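Local coordinates for protein peroxisomal catalase (Pichia angusta, PDB 2XQ1) that probably uses heme to break down the hydrogen peroxide made by peroxisomal oxidases into water and oxygen, protecting the cell from its toxicity, at residues 183-188 and 436-441; 222-227 and 273-278; 230-235 and 266-271. One frame throughout, in Å; residues are numbered along the deposited sequence.

How the interactions relate
Interactions 1 and 2 are buried. Interaction 3 is partly buried, with Asn231 at the surface. Interactions 2 and 3 hold the same pair of neighbouring strands, 221-230 and 268-276, of the antiparallel sheet. Interaction 2 covers part of their ladder, and interaction 3 covers the place where the first strand ends in a turn. Their nearest atoms meet between His227 and Cys271. Interaction 1 lies apart, its centre about 21 Å from that of interaction 2, and packs two helices together. The chemistry follows the setting. Interaction 1 is apolar and ring packing without hydrogen bonds between its segments, interaction 2 is mainly backbone bonding, and interaction 3 relies on a side-chain amide.

Interaction 1 of 3, residues 183-188 and 436-441; sequences ESLHQV and YDYFQP
The imidazole of His186 has one face covered by the peptide bond between Gln440 and Pro441. Gln440 C stands 4.1 Å above the ring plane, and Pro441 N lies at a similar height. Both are over the ring centre. The edge of the ring, near CE1, faces the side-chain amide of Gln440. That amide is turned 80° from the ring plane. This is helix-against-helix packing between two parts of the catalase fold. Helix 185-192 belongs to the catalase core, and helix 439-447 leads into the C-terminal helices. The backbones come close, with the CA atoms of His186 and Pro441 4.8 Å apart.

The CG of His186 is anti to the backbone N (chi1 -158°), on the side of Pro441, whose CD lies near it. The side chains of His186 and Pro441 cross at about a right angle. His186 CE1 also touches Gln440 CB at 3.6 Å. ND1 of His186 is satisfied elsewhere, by a hydrogen bond to Thr292 O. An alanine in place of His186 would probably uncover this face of the Gln440-Pro441 peptide and leave Thr292 O without its imidazole partner.

Leu185 completes the apolar part. Its CD2 packs on Pro441 CB at 4.1 Å. The same methyl approaches the Tyr438 ring obliquely, 4.5 Å from CD1. Tyr438 is held at its far end by a hydrogen bond from OH to Asp182. Leu185 also touches Tyr480 and Phe481 of helix 471-481, which places the contact among the C-terminal helices. No hydrogen bond joins the two segments. The proline ring meets His186 through its CG, which lies 3.9 Å from His186 CB.

Interaction 2 of 3, residues 222-227 and 273-278; sequences VYVQVH and IQTMTL
Val222 lays its CG1 against the side chain of Thr275, 3.7 Å from CG2. Beside it, Val224 CG1 touches the same Thr275 methyl, and Val226 CG2 meets Ile273 CG2 at 4.0 Å. Val224, Val226, Ile273 and Thr275 share one face of the sheet. Tyr223, Gln225, Gln274 and Met276 take the other. The two strands run antiparallel in the β-barrel of the catalase fold.

Tyr223 pairs with Met276 and Gln225 with Gln274 as hydrogen-bonded pairs. Gln274 N to Gln225 O is 2.9 Å and nearly straight (164°). Tyr223 N bonds Met276 O at 2.9 Å, and the return bond from Met276 N to Tyr223 O is weak.

CD of Gln274 is anti to CA (chi2 176°), and the extended chain ends beside the His227 ring. There OE1 lies near the ring plane, 3.0 Å from His227 CE1. Gln274 NE2 bonds Phe300 O and Trp295 O, while Gln225 NE2 bonds Gly209 O. Tyr223 OH is hydrogen-bonded to Glu420.

The buried NE2 atoms are thus satisfied outside the two segments, largely by backbone carbonyls. Backbone bonds set the register, whatever the side chains, and apolar packing adds to them.

Interaction 3 of 3, residues 230-235 and 266-271; sequences ANQGVH and YPSWEC
Asn231 and Glu270 cross at about a right angle, with the amide and carboxylate planes 32° apart. The amide ND2 gives a nearly straight bond (170°) to Glu270 OE2 at 2.8 Å. Glu270 OE2 accepts with its anti lone pair. The second ND2 bond, also nearly straight, goes to Ser268 OG at 3.0 Å. Both acceptors lie close to the amide plane. Two such bonds to different acceptors use both hydrogens of ND2. The CG of Asn231 is anti to its carbonyl carbon (chi1 -79°), and the amide beyond it lies between Ser268 OG and Glu270 OE2. The backbone adds a third link, Asn231 N to Ser268 O, 2.9 Å long.

The motif is a type I β-turn, Ala230 to Gly233, that ends strand 221-230 beside strand 268-276. Gly233 N bonds Ala230 O to close the turn.

Ala230 and Trp269 form a non-hydrogen-bonded antiparallel pair. Ala230 CB rests 3.6 Å from Trp269 NE1, at the pyrrole part of the indole. That NE1 bonds Met204 O. The side-chain end of Gln232 lies over one face of the same indole, near the backbone of Ser268.

Glu270 OE2 also forms a salt bridge with Arg307. Its charge is therefore shared between a cation and a neutral amide, which is likely to favour the ionised carboxylate and ties the turn to strand 303-312.

Interaction 1 of 3, residues 183-188 and 436-441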
ATOM      1  N   GLU O 183     -16.195  29.808 -18.494  1.00 37.91           N
ATOM      2  CA  GLU O 183     -14.842  30.301 -18.375  1.00 37.82           C
ATOM      3  C   GLU O 183     -13.830  29.462 -19.193  1.00 37.26           C
ATOM      4  O   GLU O 183     -12.745  29.929 -19.536  1.00 37.78           O
ATOM      5  CB  GLU O 183     -14.472  30.496 -16.890  1.00 37.76           C
ATOM      6  CG  GLU O 183     -14.296  29.223 -16.048  1.00 39.01           C
ATOM      7  CD  GLU O 183     -15.605  28.607 -15.503  1.00 41.51           C
ATOM      8  OE1 GLU O 183     -16.691  29.015 -15.981  1.00 41.53           O
ATOM      9  OE2 GLU O 183     -15.538  27.689 -14.618  1.00 41.32           O
ATOM     10  N   SER O 184     -14.226  28.245 -19.546  1.00 36.90           N
ATOM     11  CA  SER O 184     -13.371  27.298 -20.268  1.00 36.63           C
ATOM     12  C   SER O 184     -13.244  27.682 -21.734  1.00 36.77           C
ATOM     13  O   SER O 184     -12.380  27.166 -22.450  1.00 36.75           O
ATOM     14  CB  SER O 184     -13.933  25.868 -20.157  1.00 36.26           C
ATOM     15  OG  SER O 184     -15.275  25.800 -20.632  1.00 35.58           O
ATOM     16  N   LEU O 185     -14.102  28.588 -22.183  1.00 36.60           N
ATOM     17  CA  LEU O 185     -14.132  28.926 -23.587  1.00 37.17           C
ATOM     18  C   LEU O 185     -12.743  29.330 -24.132  1.00 37.65           C
ATOM     19  O   LEU O 185     -12.299  28.792 -25.167  1.00 38.38           O
ATOM     20  CB  LEU O 185     -15.213  29.966 -23.859  1.00 37.03           C
ATOM     21  CG  LEU O 185     -15.320  30.574 -25.246  1.00 37.47           C
ATOM     22  CD1 LEU O 185     -15.672  29.507 -26.239  1.00 37.78           C
ATOM     23  CD2 LEU O 185     -16.354  31.662 -25.259  1.00 38.53           C
ATOM     24  N   HIS O 186     -12.046  30.231 -23.428  1.00 37.78           N
ATOM     25  CA  HIS O 186     -10.698  30.674 -23.848  1.00 37.90           C
ATOM     26  C   HIS O 186      -9.762  29.482 -24.161  1.00 37.56           C
ATOM     27  O   HIS O 186      -9.282  29.321 -25.293  1.00 37.63           O
ATOM     28  CB  HIS O 186     -10.069  31.616 -22.798  1.00 38.09           C
ATOM     29  CG  HIS O 186      -8.988  32.507 -23.350  1.00 38.79           C
ATOM     30  ND1 HIS O 186      -8.418  33.530 -22.620  1.00 38.05           N
ATOM     31  CD2 HIS O 186      -8.381  32.529 -24.564  1.00 39.64           C
ATOM     32  CE1 HIS O 186      -7.502  34.137 -23.356  1.00 39.32           C
ATOM     33  NE2 HIS O 186      -7.455  33.546 -24.538  1.00 40.10           N
ATOM     34  N   GLN O 187      -9.557  28.628 -23.163  1.00 37.01           N
ATOM     35  CA  GLN O 187      -8.679  27.475 -23.299  1.00 36.43           C
ATOM     36  C   GLN O 187      -9.190  26.451 -24.276  1.00 36.48           C
ATOM     37  O   GLN O 187      -8.381  25.718 -24.815  1.00 36.66           O
ATOM     38  CB  GLN O 187      -8.422  26.834 -21.931  1.00 36.06           C
ATOM     39  CG  GLN O 187      -7.619  25.554 -21.946  1.00 35.82           C
ATOM     40  CD  GLN O 187      -6.271  25.649 -22.658  1.00 37.30           C
ATOM     41  OE1 GLN O 187      -5.814  24.664 -23.228  1.00 37.95           O
ATOM     42  NE2 GLN O 187      -5.616  26.812 -22.601  1.00 38.33           N
ATOM     43  N   VAL O 188     -10.506  26.396 -24.507  1.00 36.74           N
ATOM     44  CA  VAL O 188     -11.071  25.358 -25.368  1.00 37.59           C
ATOM     45  C   VAL O 188     -10.820  25.751 -26.785  1.00 38.31           C
ATOM     46  O   VAL O 188     -10.632  24.898 -27.661  1.00 38.40           O
ATOM     47  CB  VAL O 188     -12.561  25.155 -25.175  1.00 37.79           C
ATOM     48  CG1 VAL O 188     -13.117  24.246 -26.270  1.00 38.06           C
ATOM     49  CG2 VAL O 188     -12.834  24.531 -23.829  1.00 37.77           C
ATOM     50  N   TYR O 436     -16.466  40.760 -19.273  1.00 63.56           N
ATOM     51  CA  TYR O 436     -15.062  40.718 -19.689  1.00 62.60           C
ATOM     52  C   TYR O 436     -14.535  39.294 -19.977  1.00 61.67           C
ATOM     53  O   TYR O 436     -13.576  39.120 -20.745  1.00 61.74           O
ATOM     54  CB  TYR O 436     -14.147  41.447 -18.681  1.00 62.88           C
ATOM     55  CG  TYR O 436     -12.751  41.666 -19.222  1.00 63.24           C
ATOM     56  CD1 TYR O 436     -12.517  42.622 -20.224  1.00 64.64           C
ATOM     57  CD2 TYR O 436     -11.675  40.881 -18.775  1.00 63.27           C
ATOM     58  CE1 TYR O 436     -11.243  42.810 -20.744  1.00 65.18           C
ATOM     59  CE2 TYR O 436     -10.396  41.065 -19.286  1.00 63.65           C
ATOM     60  CZ  TYR O 436     -10.187  42.026 -20.268  1.00 64.60           C
ATOM     61  OH  TYR O 436      -8.922  42.194 -20.778  1.00 64.77           O
ATOM     62  N   ASP O 437     -15.162  38.283 -19.373  1.00 60.22           N
ATOM     63  CA  ASP O 437     -14.740  36.900 -19.533  1.00 58.45           C
ATOM     64  C   ASP O 437     -14.800  36.468 -20.974  1.00 58.18           C
ATOM     65  O   ASP O 437     -14.002  35.670 -21.390  1.00 57.89           O
ATOM     66  CB  ASP O 437     -15.590  35.981 -18.677  1.00 58.03           C
ATOM     67  CG  ASP O 437     -15.325  36.155 -17.211  1.00 57.23           C
ATOM     68  OD1 ASP O 437     -14.188  36.505 -16.844  1.00 56.24           O
ATOM     69  OD2 ASP O 437     -16.256  35.946 -16.416  1.00 57.45           O
ATOM     70  N   TYR O 438     -15.729  37.016 -21.744  1.00 58.40           N
ATOM     71  CA  TYR O 438     -15.822  36.705 -23.170  1.00 58.71           C
ATOM     72  C   TYR O 438     -14.841  37.461 -24.069  1.00 58.86           C
ATOM     73  O   TYR O 438     -14.645  37.082 -25.216  1.00 58.74           O
ATOM     74  CB  TYR O 438     -17.235  36.960 -23.686  1.00 58.78           C
ATOM     75  CG  TYR O 438     -18.333  36.146 -23.030  1.00 59.58           C
ATOM     76  CD1 TYR O 438     -18.127  34.809 -22.648  1.00 59.15           C
ATOM     77  CD2 TYR O 438     -19.602  36.705 -22.833  1.00 60.83           C
ATOM     78  CE1 TYR O 438     -19.153  34.064 -22.057  1.00 59.68           C
ATOM     79  CE2 TYR O 438     -20.630  35.974 -22.250  1.00 61.70           C
ATOM     80  CZ  TYR O 438     -20.404  34.653 -21.863  1.00 61.11           C
ATOM     81  OH  TYR O 438     -21.441  33.949 -21.291  1.00 60.82           O
ATOM     82  N   PHE O 439     -14.233  38.523 -23.548  1.00 59.32           N
ATOM     83  CA  PHE O 439     -13.454  39.472 -24.361  1.00 59.87           C
ATOM     84  C   PHE O 439     -12.163  38.867 -24.909  1.00 58.91           C
ATOM     85  O   PHE O 439     -11.794  39.076 -26.066  1.00 58.74           O
ATOM     86  CB  PHE O 439     -13.159  40.746 -23.540  1.00 60.83           C
ATOM     87  CG  PHE O 439     -12.300  41.773 -24.254  1.00 64.13           C
ATOM     88  CD1 PHE O 439     -12.877  42.780 -25.041  1.00 67.00           C
ATOM     89  CD2 PHE O 439     -10.910  41.750 -24.110  1.00 66.89           C
ATOM     90  CE1 PHE O 439     -12.078  43.732 -25.689  1.00 68.70           C
ATOM     91  CE2 PHE O 439     -10.095  42.699 -24.757  1.00 68.39           C
ATOM     92  CZ  PHE O 439     -10.679  43.690 -25.543  1.00 69.17           C
ATOM     93  N   GLN O 440     -11.475  38.119 -24.061  1.00 57.79           N
ATOM     94  CA  GLN O 440     -10.206  37.563 -24.448  1.00 56.48           C
ATOM     95  C   GLN O 440     -10.356  36.384 -25.417  1.00 55.87           C
ATOM     96  O   GLN O 440      -9.547  36.257 -26.321  1.00 55.88           O
ATOM     97  CB  GLN O 440      -9.391  37.211 -23.223  1.00 56.34           C
ATOM     98  CG  GLN O 440      -8.021  37.849 -23.236  1.00 57.00           C
ATOM     99  CD  GLN O 440      -7.389  37.909 -21.848  1.00 57.44           C
ATOM    100  OE1 GLN O 440      -7.532  38.901 -21.141  1.00 56.43           O
ATOM    101  NE2 GLN O 440      -6.678  36.840 -21.464  1.00 57.85           N
ATOM    102  N   PRO O 441     -11.387  35.526 -25.249  1.00 55.21           N
ATOM    103  CA  PRO O 441     -11.709  34.606 -26.338  1.00 55.24           C
ATOM    104  C   PRO O 441     -12.007  35.316 -27.654  1.00 56.03           C
ATOM    105  O   PRO O 441     -11.623  34.829 -28.714  1.00 56.17           O
ATOM    106  CB  PRO O 441     -12.976  33.917 -25.847  1.00 54.76           C
ATOM    107  CG  PRO O 441     -12.839  33.915 -24.404  1.00 54.25           C
ATOM    108  CD  PRO O 441     -12.084  35.143 -24.005  1.00 54.67           C
TER

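Interaction 2 of 3, residues 222-227 and 273-278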
ATOM      1  N   VAL O 222       7.133  41.354  -6.664  1.00 45.14           N
ATOM      2  CA  VAL O 222       6.436  41.741  -7.858  1.00 43.46           C
ATOM      3  C   VAL O 222       5.732  40.488  -8.360  1.00 42.11           C
ATOM      4  O   VAL O 222       6.214  39.383  -8.143  1.00 41.54           O
ATOM      5  CB  VAL O 222       7.464  42.293  -8.843  1.00 43.46           C
ATOM      6  CG1 VAL O 222       7.892  41.242  -9.842  1.00 43.56           C
ATOM      7  CG2 VAL O 222       6.927  43.526  -9.528  1.00 43.96           C
ATOM      8  N   TYR O 223       4.561  40.653  -8.957  1.00 40.89           N
ATOM      9  CA  TYR O 223       3.842  39.522  -9.546  1.00 39.96           C
ATOM     10  C   TYR O 223       4.533  39.116 -10.854  1.00 38.94           C
ATOM     11  O   TYR O 223       4.921  39.986 -11.624  1.00 38.68           O
ATOM     12  CB  TYR O 223       2.372  39.870  -9.852  1.00 40.06           C
ATOM     13  CG  TYR O 223       1.445  40.055  -8.671  1.00 40.11           C
ATOM     14  CD1 TYR O 223       1.196  39.032  -7.767  1.00 40.54           C
ATOM     15  CD2 TYR O 223       0.779  41.247  -8.491  1.00 40.95           C
ATOM     16  CE1 TYR O 223       0.321  39.217  -6.693  1.00 40.96           C
ATOM     17  CE2 TYR O 223      -0.091  41.445  -7.426  1.00 41.47           C
ATOM     18  CZ  TYR O 223      -0.318  40.437  -6.535  1.00 41.35           C
ATOM     19  OH  TYR O 223      -1.183  40.664  -5.484  1.00 41.17           O
ATOM     20  N   VAL O 224       4.681  37.808 -11.105  1.00 37.73           N
ATOM     21  CA  VAL O 224       5.303  37.333 -12.347  1.00 36.58           C
ATOM     22  C   VAL O 224       4.505  36.290 -13.117  1.00 35.92           C
ATOM     23  O   VAL O 224       3.661  35.599 -12.567  1.00 35.19           O
ATOM     24  CB  VAL O 224       6.721  36.760 -12.153  1.00 36.24           C
ATOM     25  CG1 VAL O 224       7.539  37.626 -11.239  1.00 36.91           C
ATOM     26  CG2 VAL O 224       6.641  35.392 -11.595  1.00 36.39           C
ATOM     27  N   GLN O 225       4.810  36.211 -14.409  1.00 35.57           N
ATOM     28  CA  GLN O 225       4.300  35.201 -15.333  1.00 35.31           C
ATOM     29  C   GLN O 225       5.511  34.728 -16.125  1.00 35.35           C
ATOM     30  O   GLN O 225       6.235  35.567 -16.672  1.00 36.13           O
ATOM     31  CB  GLN O 225       3.292  35.819 -16.297  1.00 34.85           C
ATOM     32  CG  GLN O 225       1.917  36.022 -15.716  1.00 35.23           C
ATOM     33  CD  GLN O 225       0.968  34.835 -15.923  1.00 36.35           C
ATOM     34  OE1 GLN O 225       1.167  33.992 -16.802  1.00 38.54           O
ATOM     35  NE2 GLN O 225      -0.070  34.772 -15.109  1.00 34.77           N
ATOM     36  N   VAL O 226       5.752  33.419 -16.193  1.00 34.46           N
ATOM     37  CA  VAL O 226       7.000  32.940 -16.763  1.00 33.99           C
ATOM     38  C   VAL O 226       6.759  32.349 -18.152  1.00 34.20           C
ATOM     39  O   VAL O 226       5.743  31.704 -18.374  1.00 34.18           O
ATOM     40  CB  VAL O 226       7.697  31.953 -15.796  1.00 34.08           C
ATOM     41  CG1 VAL O 226       9.066  31.508 -16.347  1.00 34.69           C
ATOM     42  CG2 VAL O 226       7.896  32.604 -14.419  1.00 32.88           C
ATOM     43  N   HIS O 227       7.674  32.597 -19.089  1.00 34.57           N
ATOM     44  CA  HIS O 227       7.544  32.100 -20.472  1.00 35.32           C
ATOM     45  C   HIS O 227       8.787  31.312 -20.916  1.00 35.96           C
ATOM     46  O   HIS O 227       9.922  31.822 -20.868  1.00 36.49           O
ATOM     47  CB  HIS O 227       7.339  33.253 -21.471  1.00 35.19           C
ATOM     48  CG  HIS O 227       6.074  34.026 -21.279  1.00 36.00           C
ATOM     49  ND1 HIS O 227       5.800  34.737 -20.122  1.00 36.60           N
ATOM     50  CD2 HIS O 227       5.028  34.245 -22.112  1.00 35.97           C
ATOM     51  CE1 HIS O 227       4.629  35.335 -20.239  1.00 36.05           C
ATOM     52  NE2 HIS O 227       4.140  35.055 -21.438  1.00 37.23           N
ATOM     53  N   ILE O 273      10.326  36.682 -18.197  1.00 43.08           N
ATOM     54  CA  ILE O 273       9.236  36.926 -17.269  1.00 43.84           C
ATOM     55  C   ILE O 273       8.469  38.200 -17.616  1.00 44.66           C
ATOM     56  O   ILE O 273       9.028  39.097 -18.210  1.00 45.46           O
ATOM     57  CB  ILE O 273       9.714  37.014 -15.813  1.00 43.61           C
ATOM     58  CG1 ILE O 273      10.740  38.121 -15.650  1.00 44.10           C
ATOM     59  CG2 ILE O 273      10.255  35.679 -15.323  1.00 43.43           C
ATOM     60  CD1 ILE O 273      11.061  38.427 -14.198  1.00 45.22           C
ATOM     61  N   GLN O 274       7.185  38.267 -17.272  1.00 45.21           N
ATOM     62  CA  GLN O 274       6.442  39.522 -17.278  1.00 45.70           C
ATOM     63  C   GLN O 274       6.287  39.936 -15.832  1.00 46.10           C
ATOM     64  O   GLN O 274       5.994  39.109 -14.983  1.00 46.34           O
ATOM     65  CB  GLN O 274       5.055  39.317 -17.853  1.00 45.63           C
ATOM     66  CG  GLN O 274       5.021  39.051 -19.313  1.00 46.64           C
ATOM     67  CD  GLN O 274       3.615  38.757 -19.815  1.00 48.75           C
ATOM     68  OE1 GLN O 274       3.005  37.748 -19.430  1.00 49.52           O
ATOM     69  NE2 GLN O 274       3.091  39.634 -20.687  1.00 50.05           N
ATOM     70  N   THR O 275       6.477  41.201 -15.519  1.00 46.60           N
ATOM     71  CA  THR O 275       6.318  41.568 -14.135  1.00 47.46           C
ATOM     72  C   THR O 275       5.250  42.613 -14.055  1.00 47.91           C
ATOM     73  O   THR O 275       4.873  43.168 -15.078  1.00 48.03           O
ATOM     74  CB  THR O 275       7.639  42.020 -13.469  1.00 47.42           C
ATOM     75  OG1 THR O 275       8.210  43.105 -14.197  1.00 48.20           O
ATOM     76  CG2 THR O 275       8.628  40.885 -13.453  1.00 47.64           C
ATOM     77  N   MET O 276       4.763  42.856 -12.835  1.00 48.54           N
ATOM     78  CA  MET O 276       3.679  43.796 -12.566  1.00 48.97           C
ATOM     79  C   MET O 276       3.636  44.092 -11.069  1.00 49.64           C
ATOM     80  O   MET O 276       3.760  43.174 -10.262  1.00 49.73           O
ATOM     81  CB  MET O 276       2.373  43.157 -13.002  1.00 48.90           C
ATOM     82  CG  MET O 276       1.100  43.873 -12.613  1.00 48.28           C
ATOM     83  SD  MET O 276      -0.160  43.065 -13.598  1.00 47.49           S
ATOM     84  CE  MET O 276      -1.616  43.562 -12.727  1.00 49.04           C
ATOM     85  N   THR O 277       3.468  45.356 -10.693  1.00 50.45           N
ATOM     86  CA  THR O 277       3.425  45.707  -9.281  1.00 51.70           C
ATOM     87  C   THR O 277       2.015  45.557  -8.776  1.00 52.28           C
ATOM     88  O   THR O 277       1.071  45.544  -9.566  1.00 52.34           O
ATOM     89  CB  THR O 277       3.917  47.151  -8.999  1.00 52.08           C
ATOM     90  OG1 THR O 277       2.988  48.113  -9.522  1.00 52.84           O
ATOM     91  CG2 THR O 277       5.309  47.386  -9.596  1.00 53.01           C
ATOM     92  N   LEU O 278       1.870  45.443  -7.457  1.00 53.28           N
ATOM     93  CA  LEU O 278       0.560  45.443  -6.831  1.00 54.42           C
ATOM     94  C   LEU O 278      -0.305  46.596  -7.317  1.00 55.67           C
ATOM     95  O   LEU O 278      -1.468  46.386  -7.643  1.00 55.84           O
ATOM     96  CB  LEU O 278       0.688  45.529  -5.318  1.00 54.42           C
ATOM     97  CG  LEU O 278      -0.601  45.704  -4.517  1.00 53.88           C
ATOM     98  CD1 LEU O 278      -1.499  44.495  -4.690  1.00 52.74           C
ATOM     99  CD2 LEU O 278      -0.248  45.931  -3.053  1.00 54.97           C
TER

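Interaction 3 of 3, residues 230-235 and 266-271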
ATOM      1  N   ALA O 230      10.414  28.143 -27.272  1.00 43.66           N
ATOM      2  CA  ALA O 230      11.205  27.147 -27.983  1.00 45.00           C
ATOM      3  C   ALA O 230      12.073  27.762 -29.083  1.00 46.07           C
ATOM      4  O   ALA O 230      11.551  28.444 -29.978  1.00 46.74           O
ATOM      5  CB  ALA O 230      10.290  26.100 -28.562  1.00 44.73           C
ATOM      6  N   ASN O 231      13.386  27.516 -29.009  1.00 46.86           N
ATOM      7  CA  ASN O 231      14.330  27.978 -30.032  1.00 47.76           C
ATOM      8  C   ASN O 231      14.143  27.233 -31.335  1.00 48.51           C
ATOM      9  O   ASN O 231      14.685  27.625 -32.359  1.00 48.87           O
ATOM     10  CB  ASN O 231      15.773  27.820 -29.555  1.00 47.66           C
ATOM     11  CG  ASN O 231      16.196  28.931 -28.607  1.00 47.63           C
ATOM     12  OD1 ASN O 231      15.631  30.019 -28.618  1.00 47.05           O
ATOM     13  ND2 ASN O 231      17.186  28.653 -27.773  1.00 47.52           N
ATOM     14  N   GLN O 232      13.372  26.151 -31.263  1.00 49.29           N
ATOM     15  CA  GLN O 232      13.032  25.313 -32.387  1.00 49.76           C
ATOM     16  C   GLN O 232      11.726  25.820 -33.018  1.00 50.75           C
ATOM     17  O   GLN O 232      11.220  25.213 -33.963  1.00 51.10           O
ATOM     18  CB  GLN O 232      12.881  23.861 -31.917  1.00 49.29           C
ATOM     19  CG  GLN O 232      14.130  23.237 -31.279  1.00 49.00           C
ATOM     20  CD  GLN O 232      14.529  23.826 -29.905  1.00 49.15           C
ATOM     21  OE1 GLN O 232      13.750  23.824 -28.949  1.00 47.80           O
ATOM     22  NE2 GLN O 232      15.768  24.309 -29.809  1.00 49.81           N
ATOM     23  N   GLY O 233      11.190  26.927 -32.494  1.00 51.55           N
ATOM     24  CA  GLY O 233       9.917  27.493 -32.961  1.00 53.18           C
ATOM     25  C   GLY O 233       8.659  26.679 -32.648  1.00 54.30           C
ATOM     26  O   GLY O 233       8.739  25.496 -32.331  1.00 54.70           O
ATOM     27  N   VAL O 234       7.489  27.308 -32.759  1.00 55.18           N
ATOM     28  CA  VAL O 234       6.199  26.648 -32.480  1.00 55.87           C
ATOM     29  C   VAL O 234       5.580  26.024 -33.737  1.00 56.65           C
ATOM     30  O   VAL O 234       5.095  26.727 -34.629  1.00 56.44           O
ATOM     31  CB  VAL O 234       5.178  27.633 -31.854  1.00 55.88           C
ATOM     32  CG1 VAL O 234       3.864  26.922 -31.504  1.00 56.20           C
ATOM     33  CG2 VAL O 234       5.760  28.320 -30.624  1.00 55.46           C
ATOM     34  N   HIS O 235       5.588  24.698 -33.804  1.00 57.67           N
ATOM     35  CA  HIS O 235       5.049  24.028 -34.977  1.00 58.86           C
ATOM     36  C   HIS O 235       3.951  23.059 -34.606  1.00 58.53           C
ATOM     37  O   HIS O 235       4.129  22.242 -33.703  1.00 58.71           O
ATOM     38  CB  HIS O 235       6.165  23.329 -35.751  1.00 59.61           C
ATOM     39  CG  HIS O 235       7.189  24.278 -36.279  1.00 62.70           C
ATOM     40  ND1 HIS O 235       7.005  24.993 -37.446  1.00 66.84           N
ATOM     41  CD2 HIS O 235       8.392  24.664 -35.787  1.00 64.93           C
ATOM     42  CE1 HIS O 235       8.064  25.764 -37.664  1.00 68.54           C
ATOM     43  NE2 HIS O 235       8.920  25.583 -36.670  1.00 68.24           N
ATOM     44  N   TYR O 266      20.197  18.923 -29.572  1.00 45.15           N
ATOM     45  CA  TYR O 266      19.569  19.261 -28.304  1.00 43.66           C
ATOM     46  C   TYR O 266      18.617  20.437 -28.426  1.00 42.85           C
ATOM     47  O   TYR O 266      19.028  21.500 -28.883  1.00 42.94           O
ATOM     48  CB  TYR O 266      20.636  19.646 -27.303  1.00 43.69           C
ATOM     49  CG  TYR O 266      21.772  18.674 -27.152  1.00 43.63           C
ATOM     50  CD1 TYR O 266      21.527  17.311 -26.976  1.00 43.51           C
ATOM     51  CD2 TYR O 266      23.103  19.129 -27.120  1.00 43.73           C
ATOM     52  CE1 TYR O 266      22.573  16.411 -26.806  1.00 43.76           C
ATOM     53  CE2 TYR O 266      24.163  18.242 -26.942  1.00 43.57           C
ATOM     54  CZ  TYR O 266      23.892  16.881 -26.791  1.00 44.39           C
ATOM     55  OH  TYR O 266      24.928  15.984 -26.617  1.00 43.71           O
ATOM     56  N   PRO O 267      17.349  20.262 -27.995  1.00 41.79           N
ATOM     57  CA  PRO O 267      16.325  21.299 -28.043  1.00 40.90           C
ATOM     58  C   PRO O 267      16.503  22.263 -26.894  1.00 40.28           C
ATOM     59  O   PRO O 267      16.975  21.868 -25.825  1.00 40.39           O
ATOM     60  CB  PRO O 267      15.042  20.509 -27.824  1.00 40.92           C
ATOM     61  CG  PRO O 267      15.461  19.413 -26.940  1.00 40.53           C
ATOM     62  CD  PRO O 267      16.824  19.015 -27.404  1.00 41.48           C
ATOM     63  N   SER O 268      16.126  23.516 -27.092  1.00 39.68           N
ATOM     64  CA  SER O 268      16.330  24.514 -26.042  1.00 39.34           C
ATOM     65  C   SER O 268      15.226  25.573 -26.006  1.00 38.96           C
ATOM     66  O   SER O 268      14.436  25.732 -26.954  1.00 38.70           O
ATOM     67  CB  SER O 268      17.731  25.149 -26.125  1.00 39.30           C
ATOM     68  OG  SER O 268      17.975  25.732 -27.397  1.00 39.85           O
ATOM     69  N   TRP O 269      15.177  26.269 -24.875  1.00 38.51           N
ATOM     70  CA  TRP O 269      14.165  27.256 -24.600  1.00 38.17           C
ATOM     71  C   TRP O 269      14.854  28.463 -23.989  1.00 38.75           C
ATOM     72  O   TRP O 269      15.780  28.299 -23.191  1.00 38.77           O
ATOM     73  CB  TRP O 269      13.123  26.669 -23.625  1.00 37.78           C
ATOM     74  CG  TRP O 269      12.198  25.640 -24.261  1.00 35.13           C
ATOM     75  CD1 TRP O 269      10.931  25.849 -24.710  1.00 33.53           C
ATOM     76  CD2 TRP O 269      12.493  24.271 -24.523  1.00 33.35           C
ATOM     77  NE1 TRP O 269      10.416  24.701 -25.234  1.00 32.79           N
ATOM     78  CE2 TRP O 269      11.353  23.710 -25.135  1.00 33.48           C
ATOM     79  CE3 TRP O 269      13.611  23.458 -24.304  1.00 33.07           C
ATOM     80  CZ2 TRP O 269      11.300  22.363 -25.543  1.00 33.16           C
ATOM     81  CZ3 TRP O 269      13.562  22.131 -24.697  1.00 32.54           C
ATOM     82  CH2 TRP O 269      12.410  21.591 -25.300  1.00 32.73           C
ATOM     83  N   GLU O 270      14.419  29.662 -24.386  1.00 39.43           N
ATOM     84  CA  GLU O 270      14.852  30.917 -23.764  1.00 40.36           C
ATOM     85  C   GLU O 270      13.805  31.348 -22.760  1.00 40.46           C
ATOM     86  O   GLU O 270      12.605  31.259 -23.039  1.00 41.15           O
ATOM     87  CB  GLU O 270      15.014  32.019 -24.807  1.00 40.84           C
ATOM     88  CG  GLU O 270      15.927  31.681 -25.976  1.00 43.26           C
ATOM     89  CD  GLU O 270      17.414  31.634 -25.618  1.00 45.75           C
ATOM     90  OE1 GLU O 270      17.894  32.443 -24.804  1.00 45.86           O
ATOM     91  OE2 GLU O 270      18.118  30.775 -26.175  1.00 48.26           O
ATOM     92  N   CYS O 271      14.233  31.830 -21.600  1.00 40.52           N
ATOM     93  CA  CYS O 271      13.293  32.101 -20.519  1.00 40.78           C
ATOM     94  C   CYS O 271      13.075  33.587 -20.297  1.00 41.61           C
ATOM     95  O   CYS O 271      14.053  34.340 -20.195  1.00 42.00           O
ATOM     96  CB  CYS O 271      13.820  31.493 -19.239  1.00 40.64           C
ATOM     97  SG  CYS O 271      14.342  29.778 -19.360  1.00 40.60           S
TER